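Local coordinates for fibronectin type III domain-containing protein (Simiduia agarivorans, PDB 6P2K) that probably hydrolyses beta-1,4-glucan backbones such as that of xyloglucan, as a glycoside hydrolase family 74 enzyme built from seven-bladed beta-propellers, at residues Leu216-Tyr227 against Leu241-Trp252; Thr275-Leu283 against Tyr293-Asn301. All coordinates share one frame; numbering follows the deposited sequence.

Contact 1: residues Leu216-Tyr227 against Leu241-Trp252; sequences LSPNGQVLYATY and LVYATRTSNINW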
loop_
_atom_site.group_PDB
_atom_site.type_symbol
_atom_site.label_atom_id
_atom_site.label_comp_id
_atom_site.label_asym_id
_atom_site.label_seq_id
_atom_site.Cartn_x
_atom_site.Cartn_y
_atom_site.Cartn_z
ATOM N N LEU B 216 -53.822 -23.638 -27.052
ATOM C CA LEU B 216 -55.116 -23.397 -27.670
ATOM C C LEU B 216 -55.662 -22.075 -27.161
ATOM O O LEU B 216 -55.647 -21.817 -25.953
ATOM C CB LEU B 216 -56.087 -24.534 -27.359
ATOM C CG LEU B 216 -57.546 -24.352 -27.770
ATOM C CD1 LEU B 216 -57.650 -24.240 -29.272
ATOM C CD2 LEU B 216 -58.367 -25.522 -27.265
ATOM N N SER B 217 -56.128 -21.238 -28.083
ATOM C CA SER B 217 -56.717 -19.969 -27.699
ATOM C C SER B 217 -58.006 -20.206 -26.914
ATOM O O SER B 217 -58.738 -21.163 -27.185
ATOM C CB SER B 217 -57.002 -19.120 -28.935
ATOM O OG SER B 217 -57.743 -17.959 -28.602
ATOM N N PRO B 218 -58.299 -19.353 -25.926
ATOM C CA PRO B 218 -59.495 -19.561 -25.090
ATOM C C PRO B 218 -60.789 -19.734 -25.867
ATOM O O PRO B 218 -61.677 -20.466 -25.413
ATOM C CB PRO B 218 -59.525 -18.295 -24.227
ATOM C CG PRO B 218 -58.090 -17.926 -24.086
ATOM C CD PRO B 218 -57.434 -18.284 -25.397
ATOM N N ASN B 219 -60.932 -19.092 -27.022
ATOM C CA ASN B 219 -62.134 -19.292 -27.816
ATOM C C ASN B 219 -62.093 -20.596 -28.610
ATOM O O ASN B 219 -63.024 -20.875 -29.375
ATOM C CB ASN B 219 -62.371 -18.088 -28.738
ATOM C CG ASN B 219 -61.238 -17.854 -29.723
ATOM O OD1 ASN B 219 -60.345 -18.683 -29.883
ATOM N ND2 ASN B 219 -61.280 -16.709 -30.401
ATOM N N GLY B 220 -61.038 -21.395 -28.434
ATOM C CA GLY B 220 -60.910 -22.687 -29.078
ATOM C C GLY B 220 -60.631 -22.656 -30.562
ATOM O O GLY B 220 -60.621 -23.717 -31.195
ATOM N N GLN B 221 -60.349 -21.480 -31.132
ATOM C CA GLN B 221 -60.372 -21.321 -32.579
ATOM C C GLN B 221 -58.990 -21.265 -33.224
ATOM O O GLN B 221 -58.894 -21.396 -34.447
ATOM C CB GLN B 221 -61.199 -20.077 -32.937
ATOM C CG GLN B 221 -62.616 -20.234 -32.422
ATOM C CD GLN B 221 -63.429 -18.942 -32.318
ATOM O OE1 GLN B 221 -64.022 -18.669 -31.281
ATOM N NE2 GLN B 221 -63.525 -18.190 -33.414
ATOM N N VAL B 222 -57.913 -21.153 -32.445
ATOM C CA VAL B 222 -56.554 -21.185 -32.985
ATOM C C VAL B 222 -55.686 -22.089 -32.122
ATOM O O VAL B 222 -55.790 -22.078 -30.890
ATOM C CB VAL B 222 -55.935 -19.775 -33.086
ATOM C CG1 VAL B 222 -54.638 -19.844 -33.861
ATOM C CG2 VAL B 222 -56.895 -18.817 -33.783
ATOM N N LEU B 223 -54.821 -22.863 -32.777
ATOM C CA LEU B 223 -53.909 -23.795 -32.127
ATOM C C LEU B 223 -52.475 -23.445 -32.502
ATOM O O LEU B 223 -52.170 -23.236 -33.681
ATOM C CB LEU B 223 -54.230 -25.237 -32.534
ATOM C CG LEU B 223 -53.381 -26.380 -31.970
ATOM C CD1 LEU B 223 -53.755 -26.672 -30.526
ATOM C CD2 LEU B 223 -53.527 -27.636 -32.828
ATOM N N TYR B 224 -51.598 -23.385 -31.499
ATOM C CA TYR B 224 -50.179 -23.126 -31.694
ATOM C C TYR B 224 -49.370 -24.336 -31.247
ATOM O O TYR B 224 -49.738 -25.031 -30.294
ATOM C CB TYR B 224 -49.718 -21.886 -30.917
ATOM C CG TYR B 224 -50.508 -20.634 -31.226
ATOM C CD1 TYR B 224 -50.120 -19.780 -32.250
ATOM C CD2 TYR B 224 -51.638 -20.305 -30.491
ATOM C CE1 TYR B 224 -50.838 -18.634 -32.534
ATOM C CE2 TYR B 224 -52.362 -19.162 -30.768
ATOM C CZ TYR B 224 -51.958 -18.330 -31.791
ATOM O OH TYR B 224 -52.677 -17.192 -32.070
ATOM N N ALA B 225 -48.256 -24.581 -31.931
ATOM C CA ALA B 225 -47.473 -25.775 -31.647
ATOM C C ALA B 225 -46.034 -25.574 -32.097
ATOM O O ALA B 225 -45.738 -24.740 -32.957
ATOM C CB ALA B 225 -48.077 -27.006 -32.330
ATOM N N THR B 226 -45.142 -26.352 -31.487
ATOM C CA THR B 226 -43.767 -26.494 -31.942
ATOM C C THR B 226 -43.538 -27.940 -32.352
ATOM O O THR B 226 -44.018 -28.867 -31.691
ATOM C CB THR B 226 -42.753 -26.094 -30.863
ATOM O OG1 THR B 226 -42.571 -27.180 -29.949
ATOM C CG2 THR B 226 -43.229 -24.867 -30.101
ATOM N N TYR B 227 -42.813 -28.131 -33.451
ATOM C CA TYR B 227 -42.572 -29.453 -34.007
ATOM C C TYR B 227 -41.077 -29.674 -34.165
ATOM O O TYR B 227 -40.340 -28.757 -34.540
ATOM C CB TYR B 227 -43.277 -29.624 -35.354
ATOM C CG TYR B 227 -44.726 -30.040 -35.239
ATOM C CD1 TYR B 227 -45.730 -29.092 -35.091
ATOM C CD2 TYR B 227 -45.089 -31.382 -35.288
ATOM C CE1 TYR B 227 -47.059 -29.469 -34.991
ATOM C CE2 TYR B 227 -46.413 -31.768 -35.191
ATOM C CZ TYR B 227 -47.393 -30.809 -35.044
ATOM O OH TYR B 227 -48.710 -31.191 -34.950
ATOM N N LEU B 241 -39.376 -25.805 -34.575
ATOM C CA LEU B 241 -40.042 -24.752 -35.325
ATOM C C LEU B 241 -41.465 -24.546 -34.820
ATOM O O LEU B 241 -42.134 -25.487 -34.390
ATOM C CB LEU B 241 -40.048 -25.064 -36.824
ATOM C CG LEU B 241 -38.661 -24.930 -37.457
ATOM C CD1 LEU B 241 -38.694 -25.234 -38.944
ATOM C CD2 LEU B 241 -38.098 -23.536 -37.198
ATOM N N VAL B 242 -41.915 -23.295 -34.878
ATOM C CA VAL B 242 -43.179 -22.867 -34.290
ATOM C C VAL B 242 -44.194 -22.654 -35.401
ATOM O O VAL B 242 -43.887 -22.042 -36.432
ATOM C CB VAL B 242 -42.997 -21.584 -33.459
ATOM C CG1 VAL B 242 -44.217 -21.340 -32.583
ATOM C CG2 VAL B 242 -41.732 -21.678 -32.619
ATOM N N TYR B 243 -45.411 -23.150 -35.187
ATOM C CA TYR B 243 -46.453 -23.097 -36.198
ATOM C C TYR B 243 -47.770 -22.695 -35.557
ATOM O O TYR B 243 -47.938 -22.737 -34.336
ATOM C CB TYR B 243 -46.621 -24.441 -36.915
ATOM C CG TYR B 243 -45.385 -24.943 -37.620
ATOM C CD1 TYR B 243 -44.410 -25.653 -36.932
ATOM C CD2 TYR B 243 -45.201 -24.722 -38.980
ATOM C CE1 TYR B 243 -43.284 -26.122 -37.574
ATOM C CE2 TYR B 243 -44.077 -25.187 -39.633
ATOM C CZ TYR B 243 -43.122 -25.886 -38.924
ATOM O OH TYR B 243 -41.999 -26.353 -39.565
ATOM N N ALA B 244 -48.713 -22.311 -36.410
ATOM C CA ALA B 244 -50.059 -21.973 -35.988
ATOM C C ALA B 244 -51.039 -22.460 -37.039
ATOM O O ALA B 244 -50.748 -22.437 -38.238
ATOM C CB ALA B 244 -50.232 -20.465 -35.776
ATOM N N THR B 245 -52.193 -22.919 -36.574
ATOM C CA THR B 245 -53.275 -23.263 -37.473
ATOM C C THR B 245 -54.583 -22.935 -36.788
ATOM O O THR B 245 -54.680 -22.873 -35.558
ATOM C CB THR B 245 -53.272 -24.739 -37.879
ATOM O OG1 THR B 245 -54.396 -24.997 -38.733
ATOM C CG2 THR B 245 -53.388 -25.622 -36.652
ATOM N N ARG B 246 -55.583 -22.705 -37.617
ATOM C CA ARG B 246 -56.943 -22.652 -37.143
ATOM C C ARG B 246 -57.440 -24.060 -36.851
ATOM O O ARG B 246 -56.965 -25.043 -37.427
ATOM C CB ARG B 246 -57.820 -21.964 -38.180
ATOM C CG ARG B 246 -57.404 -20.542 -38.501
ATOM C CD ARG B 246 -58.639 -19.691 -38.746
ATOM N NE ARG B 246 -59.161 -19.077 -37.525
ATOM C CZ ARG B 246 -60.453 -18.896 -37.257
ATOM N NH1 ARG B 246 -61.381 -19.283 -38.123
ATOM N NH2 ARG B 246 -60.817 -18.324 -36.117
ATOM N N THR B 247 -58.394 -24.156 -35.931
ATOM C CA THR B 247 -58.964 -25.454 -35.614
ATOM C C THR B 247 -60.141 -25.829 -36.522
ATOM O O THR B 247 -60.606 -26.969 -36.470
ATOM C CB THR B 247 -59.383 -25.502 -34.137
ATOM O OG1 THR B 247 -60.007 -24.269 -33.762
ATOM C CG2 THR B 247 -58.140 -25.660 -33.246
ATOM N N SER B 248 -60.673 -24.865 -37.272
ATOM C CA SER B 248 -61.668 -25.156 -38.313
ATOM C C SER B 248 -61.068 -25.933 -39.519
ATOM O O SER B 248 -61.613 -26.907 -39.886
ATOM C CB SER B 248 -62.477 -23.902 -38.692
ATOM O OG SER B 248 -61.709 -22.844 -39.241
ATOM N N ASN B 249 -59.917 -25.541 -40.056
ATOM C CA ASN B 249 -59.164 -26.164 -41.118
ATOM C C ASN B 249 -57.751 -26.391 -40.613
ATOM O O ASN B 249 -57.104 -25.452 -40.139
ATOM C CB ASN B 249 -59.117 -25.298 -42.383
ATOM C CG ASN B 249 -60.391 -24.528 -42.641
ATOM O OD1 ASN B 249 -60.845 -23.774 -41.788
ATOM N ND2 ASN B 249 -60.921 -24.638 -43.855
ATOM N N ILE B 250 -57.262 -27.621 -40.727
ATOM C CA ILE B 250 -55.849 -27.838 -40.459
ATOM C C ILE B 250 -55.065 -27.212 -41.607
ATOM O O ILE B 250 -55.201 -27.611 -42.770
ATOM C CB ILE B 250 -55.529 -29.326 -40.267
ATOM C CG1 ILE B 250 -55.521 -29.681 -38.775
ATOM C CG2 ILE B 250 -54.147 -29.660 -40.821
ATOM C CD1 ILE B 250 -56.733 -29.184 -37.999
ATOM N N ASN B 251 -54.283 -26.184 -41.286
ATOM C CA ASN B 251 -53.615 -25.352 -42.274
ATOM C C ASN B 251 -52.469 -24.620 -41.591
ATOM O O ASN B 251 -52.578 -23.429 -41.286
ATOM C CB ASN B 251 -54.606 -24.367 -42.902
ATOM C CG ASN B 251 -54.052 -23.675 -44.129
ATOM O OD1 ASN B 251 -53.231 -24.241 -44.853
ATOM N ND2 ASN B 251 -54.492 -22.446 -44.369
ATOM N N TRP B 252 -51.382 -25.339 -41.321
ATOM C CA TRP B 252 -50.308 -24.809 -40.493
ATOM C C TRP B 252 -49.537 -23.720 -41.219
ATOM O O TRP B 252 -49.132 -23.880 -42.376
ATOM C CB TRP B 252 -49.349 -25.924 -40.085
ATOM C CG TRP B 252 -49.911 -26.939 -39.137
ATOM C CD1 TRP B 252 -50.347 -28.197 -39.446
ATOM C CD2 TRP B 252 -50.073 -26.796 -37.721
ATOM N NE1 TRP B 252 -50.778 -28.841 -38.312
ATOM C CE2 TRP B 252 -50.621 -28.003 -37.240
ATOM C CE3 TRP B 252 -49.815 -25.764 -36.816
ATOM C CZ2 TRP B 252 -50.912 -28.205 -35.891
ATOM C CZ3 TRP B 252 -50.104 -25.965 -35.480
ATOM C CH2 TRP B 252 -50.647 -27.176 -35.029
HETATM O O HOH W 1 -61.195 -21.752 -36.073
#

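Contact 2: residues Thr275-Leu283 against Tyr293-Asn301; sequences TGNSHKVLL and YEGTFNWDN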
loop_
_atom_site.group_PDB
_atom_site.type_symbol
_atom_site.label_atom_id
_atom_site.label_comp_id
_atom_site.label_asym_id
_atom_site.label_seq_id
_atom_site.Cartn_x
_atom_site.Cartn_y
_atom_site.Cartn_z
ATOM N N THR B 275 -59.280 -13.668 -24.881
ATOM C CA THR B 275 -60.580 -14.253 -25.182
ATOM C C THR B 275 -61.125 -13.851 -26.547
ATOM O O THR B 275 -62.121 -14.432 -26.991
ATOM C CB THR B 275 -61.593 -13.862 -24.104
ATOM O OG1 THR B 275 -61.584 -12.438 -23.937
ATOM C CG2 THR B 275 -61.240 -14.522 -22.782
ATOM N N GLY B 276 -60.509 -12.888 -27.217
ATOM C CA GLY B 276 -60.943 -12.434 -28.532
ATOM C C GLY B 276 -60.119 -13.036 -29.649
ATOM O O GLY B 276 -59.771 -14.221 -29.622
ATOM N N ASN B 277 -59.803 -12.210 -30.645
ATOM C CA ASN B 277 -59.043 -12.648 -31.809
ATOM C C ASN B 277 -57.573 -12.242 -31.761
ATOM O O ASN B 277 -56.815 -12.606 -32.667
ATOM C CB ASN B 277 -59.685 -12.111 -33.095
ATOM C CG ASN B 277 -61.176 -12.385 -33.157
ATOM O OD1 ASN B 277 -61.688 -13.268 -32.468
ATOM N ND2 ASN B 277 -61.881 -11.631 -33.991
ATOM N N SER B 278 -57.146 -11.515 -30.732
ATOM C CA SER B 278 -55.741 -11.176 -30.534
ATOM C C SER B 278 -55.197 -12.025 -29.394
ATOM O O SER B 278 -55.703 -11.954 -28.268
ATOM C CB SER B 278 -55.565 -9.689 -30.234
ATOM O OG SER B 278 -54.190 -9.351 -30.162
ATOM N N HIS B 279 -54.172 -12.822 -29.684
ATOM C CA HIS B 279 -53.634 -13.789 -28.737
ATOM C C HIS B 279 -52.227 -13.394 -28.315
ATOM O O HIS B 279 -51.393 -13.041 -29.156
ATOM C CB HIS B 279 -53.612 -15.194 -29.342
ATOM C CG HIS B 279 -54.893 -15.584 -30.006
ATOM N ND1 HIS B 279 -54.961 -16.569 -30.967
ATOM C CD2 HIS B 279 -56.158 -15.128 -29.844
ATOM C CE1 HIS B 279 -56.211 -16.698 -31.372
ATOM N NE2 HIS B 279 -56.957 -15.837 -30.707
ATOM N N LYS B 280 -51.969 -13.461 -27.015
ATOM C CA LYS B 280 -50.619 -13.395 -26.478
ATOM C C LYS B 280 -50.146 -14.818 -26.220
ATOM O O LYS B 280 -50.833 -15.591 -25.542
ATOM C CB LYS B 280 -50.577 -12.569 -25.192
ATOM C CG LYS B 280 -51.042 -11.129 -25.356
ATOM C CD LYS B 280 -49.929 -10.237 -25.885
ATOM C CE LYS B 280 -50.437 -8.824 -26.143
ATOM N NZ LYS B 280 -49.335 -7.894 -26.522
ATOM N N VAL B 281 -48.987 -15.169 -26.776
ATOM C CA VAL B 281 -48.440 -16.517 -26.678
ATOM C C VAL B 281 -47.088 -16.447 -25.981
ATOM O O VAL B 281 -46.233 -15.636 -26.355
ATOM C CB VAL B 281 -48.308 -17.181 -28.060
ATOM C CG1 VAL B 281 -47.894 -18.635 -27.908
ATOM C CG2 VAL B 281 -49.617 -17.069 -28.829
ATOM N N LEU B 282 -46.900 -17.301 -24.980
ATOM C CA LEU B 282 -45.681 -17.353 -24.183
ATOM C C LEU B 282 -44.827 -18.525 -24.647
ATOM O O LEU B 282 -45.338 -19.637 -24.814
ATOM C CB LEU B 282 -46.030 -17.497 -22.703
ATOM C CG LEU B 282 -44.966 -17.231 -21.644
ATOM C CD1 LEU B 282 -44.429 -15.820 -21.785
ATOM C CD2 LEU B 282 -45.578 -17.440 -20.269
ATOM N N LEU B 283 -43.530 -18.285 -24.849
ATOM C CA LEU B 283 -42.682 -19.303 -25.466
ATOM C C LEU B 283 -41.276 -19.253 -24.881
ATOM O O LEU B 283 -40.547 -18.275 -25.081
ATOM C CB LEU B 283 -42.642 -19.127 -26.981
ATOM C CG LEU B 283 -41.876 -20.206 -27.744
ATOM C CD1 LEU B 283 -42.569 -21.561 -27.617
ATOM C CD2 LEU B 283 -41.713 -19.817 -29.209
ATOM N N TYR B 293 -39.947 -15.308 -24.686
ATOM C CA TYR B 293 -40.678 -14.598 -25.727
ATOM C C TYR B 293 -42.159 -14.500 -25.386
ATOM O O TYR B 293 -42.752 -15.444 -24.854
ATOM C CB TYR B 293 -40.544 -15.301 -27.081
ATOM C CG TYR B 293 -39.235 -15.098 -27.808
ATOM C CD1 TYR B 293 -38.960 -13.907 -28.473
ATOM C CD2 TYR B 293 -38.293 -16.115 -27.869
ATOM C CE1 TYR B 293 -37.771 -13.733 -29.158
ATOM C CE2 TYR B 293 -37.107 -15.951 -28.547
ATOM C CZ TYR B 293 -36.849 -14.760 -29.189
ATOM O OH TYR B 293 -35.664 -14.600 -29.866
ATOM N N GLU B 294 -42.756 -13.359 -25.718
ATOM C CA GLU B 294 -44.203 -13.226 -25.809
ATOM C C GLU B 294 -44.554 -12.787 -27.223
ATOM O O GLU B 294 -44.009 -11.798 -27.724
ATOM C CB GLU B 294 -44.758 -12.231 -24.787
ATOM C CG GLU B 294 -46.276 -12.068 -24.881
ATOM C CD GLU B 294 -46.865 -11.295 -23.717
ATOM O OE1 GLU B 294 -46.386 -10.175 -23.435
ATOM O OE2 GLU B 294 -47.810 -11.811 -23.082
ATOM N N GLY B 295 -45.447 -13.528 -27.866
ATOM C CA GLY B 295 -45.874 -13.234 -29.219
ATOM C C GLY B 295 -47.299 -12.718 -29.242
ATOM O O GLY B 295 -48.139 -13.141 -28.445
ATOM N N THR B 296 -47.567 -11.794 -30.160
ATOM C CA THR B 296 -48.894 -11.229 -30.351
ATOM C C THR B 296 -49.397 -11.626 -31.730
ATOM O O THR B 296 -48.715 -11.394 -32.731
ATOM C CB THR B 296 -48.876 -9.705 -30.205
ATOM O OG1 THR B 296 -48.258 -9.353 -28.962
ATOM C CG2 THR B 296 -50.291 -9.146 -30.236
ATOM N N PHE B 297 -50.581 -12.231 -31.779
ATOM C CA PHE B 297 -51.176 -12.706 -33.022
ATOM C C PHE B 297 -52.535 -12.047 -33.195
ATOM O O PHE B 297 -53.445 -12.274 -32.390
ATOM C CB PHE B 297 -51.308 -14.231 -33.028
ATOM C CG PHE B 297 -49.990 -14.953 -33.027
ATOM C CD1 PHE B 297 -49.242 -15.055 -31.864
ATOM C CD2 PHE B 297 -49.499 -15.530 -34.184
ATOM C CE1 PHE B 297 -48.029 -15.714 -31.855
ATOM C CE2 PHE B 297 -48.286 -16.193 -34.182
ATOM C CZ PHE B 297 -47.550 -16.284 -33.013
ATOM N N ASN B 298 -52.673 -11.237 -34.240
ATOM C CA ASN B 298 -53.900 -10.498 -34.515
ATOM C C ASN B 298 -54.620 -11.175 -35.678
ATOM O O ASN B 298 -54.239 -11.010 -36.842
ATOM C CB ASN B 298 -53.592 -9.034 -34.809
ATOM C CG ASN B 298 -52.956 -8.329 -33.624
ATOM O OD1 ASN B 298 -53.401 -8.483 -32.487
ATOM N ND2 ASN B 298 -51.914 -7.548 -33.884
ATOM N N TRP B 299 -55.655 -11.941 -35.349
ATOM C CA TRP B 299 -56.491 -12.616 -36.326
ATOM C C TRP B 299 -57.694 -11.754 -36.658
ATOM O O TRP B 299 -58.161 -10.956 -35.841
ATOM C CB TRP B 299 -56.964 -13.970 -35.792
ATOM C CG TRP B 299 -55.844 -14.893 -35.488
ATOM C CD1 TRP B 299 -55.072 -14.901 -34.363
ATOM C CD2 TRP B 299 -55.352 -15.946 -36.323
ATOM N NE1 TRP B 299 -54.130 -15.898 -34.446
ATOM C CE2 TRP B 299 -54.283 -16.555 -35.637
ATOM C CE3 TRP B 299 -55.713 -16.435 -37.580
ATOM C CZ2 TRP B 299 -53.567 -17.624 -36.172
ATOM C CZ3 TRP B 299 -55.005 -17.500 -38.107
ATOM C CH2 TRP B 299 -53.945 -18.083 -37.402
ATOM N N ASP B 300 -58.186 -11.907 -37.875
ATOM C CA ASP B 300 -59.472 -11.339 -38.222
ATOM C C ASP B 300 -60.462 -12.467 -38.494
ATOM O O ASP B 300 -60.088 -13.619 -38.734
ATOM C CB ASP B 300 -59.347 -10.357 -39.397
ATOM C CG ASP B 300 -59.356 -11.035 -40.757
ATOM O OD1 ASP B 300 -58.841 -12.170 -40.880
ATOM O OD2 ASP B 300 -59.861 -10.403 -41.712
ATOM N N ASN B 301 -61.741 -12.102 -38.456
ATOM C CA ASN B 301 -62.824 -13.064 -38.293
ATOM C C ASN B 301 -62.959 -14.025 -39.475
ATOM O O ASN B 301 -63.611 -15.067 -39.344
ATOM C CB ASN B 301 -64.130 -12.297 -38.065
ATOM C CG ASN B 301 -63.964 -11.132 -37.076
ATOM O OD1 ASN B 301 -63.440 -10.074 -37.425
ATOM N ND2 ASN B 301 -64.378 -11.346 -35.827
HETATM O O HOH W 2 -46.271 -8.452 -25.620
#

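Contact 1: residues Leu216-Tyr227 against Leu241-Trp252
Thr247 holds OG1 between its backbone N and carbonyl carbon (chi1 42°), and this turns the hydroxyl onto Gly220. Trp252 has CG beside its backbone N (chi1 -68°), which brings its six-membered ring against Leu223, Ala225 and Tyr227. The strands 222-227 and 241-246 run antiparallel, with main-chain bonds from Leu223-Thr245 to Tyr227-Leu241. Thr247 OG1 donates to Gly220 O at 2.7 Å, in the carbonyl plane and on a lone pair. Thr247 N donates to Gln221 O from above the carbonyl plane. Together they close the end of the strand pair.

Trp252 presents its outer corner. Its CH2 lies 3.7 Å from Leu223 CD2 and 3.7 Å from Ala225 CB. Tyr227 turns its edge to one face of the indole in a T-shaped pair, planes at 76° and centroids 5.6 Å apart. Thr245 CG2 sits over the opposite face. The indole NE1 is satisfied by Ala201 O. Tyr243 crosses Tyr227 at about a right angle, CD1 to CD1 at 4.1 Å. On the other side of the sheet Tyr224 CD1 rests on Ala244 CB at 3.6 Å.

Before the strand, a type I turn spans Ser217 to Gly220, and Asn219 OD1 takes the N-H of Gln221 in an Asx turn. The arrangement is that of the two middle strands of a four-stranded antiparallel propeller blade.

Contact 2: residues Thr275-Leu283 against Tyr293-Asn301
Lys280 and Thr296 lie side by side on one face of the strand pair, and Lys280 NZ donates to Thr296 OG1 at 3.0 Å. On the same face Ser278 OG, set anti to its own N (chi1 -175°), donates to Asn298 OD1 at 2.6 Å, nearly in line with the C=O. Glu294 brings OE2 to 3.6 Å from Lys280 CB, while a water that accepts from Lys280 NZ also lies within bonding distance of Glu294 OE1. The carboxylate is also held by Arg347, Tyr338 and Tyr369, so it is probably ionised.

Backbone bonds join the strands in antiparallel register from Asn277-Trp299 to Leu283-Tyr293. Gly295 N to Val281 O is short, at 2.7 Å.

Apolar and ring contacts fill the other face. Val281 CG2 touches Phe297 CD1 at 3.7 Å. The side chains of His279 and Trp299 cross at about a right angle, but their rings are inclined by only 32°; Trp299 CD1 lies over one face of the imidazole, 3.7 Å from His279 CE1.

The pair forms a beta hairpin in the middle of a four-stranded sheet. Strand 265-270 flanks 278-285, and strand 304-314 flanks 292-300. The Lys280 face meets strand 336-338; the Val281 face packs on strand 222-228.

Reading from the N terminus, contact 1 comes first: the chain leaves strand 222-228, loops out and returns as strand 241-246. It then passes through 253-254 and 265-270 before contact 2 closes a shorter loop between strands 278-285 and 292-300. The two are in series, neither nested nor crossed. Each joins the two middle strands of its own four-stranded sheet, and the two sheets are consecutive and packed face to face, with contact centres about 11 Å apart. Tyr224 of contact 1 reaches across to contact 2. Its OH lies 2.6 Å from His279 ND1 and 3.1 Å from Trp299 NE1, both probable hydrogen bonds. Each contact thus holds one blade together, and the packing between them joins successive blades of the propeller.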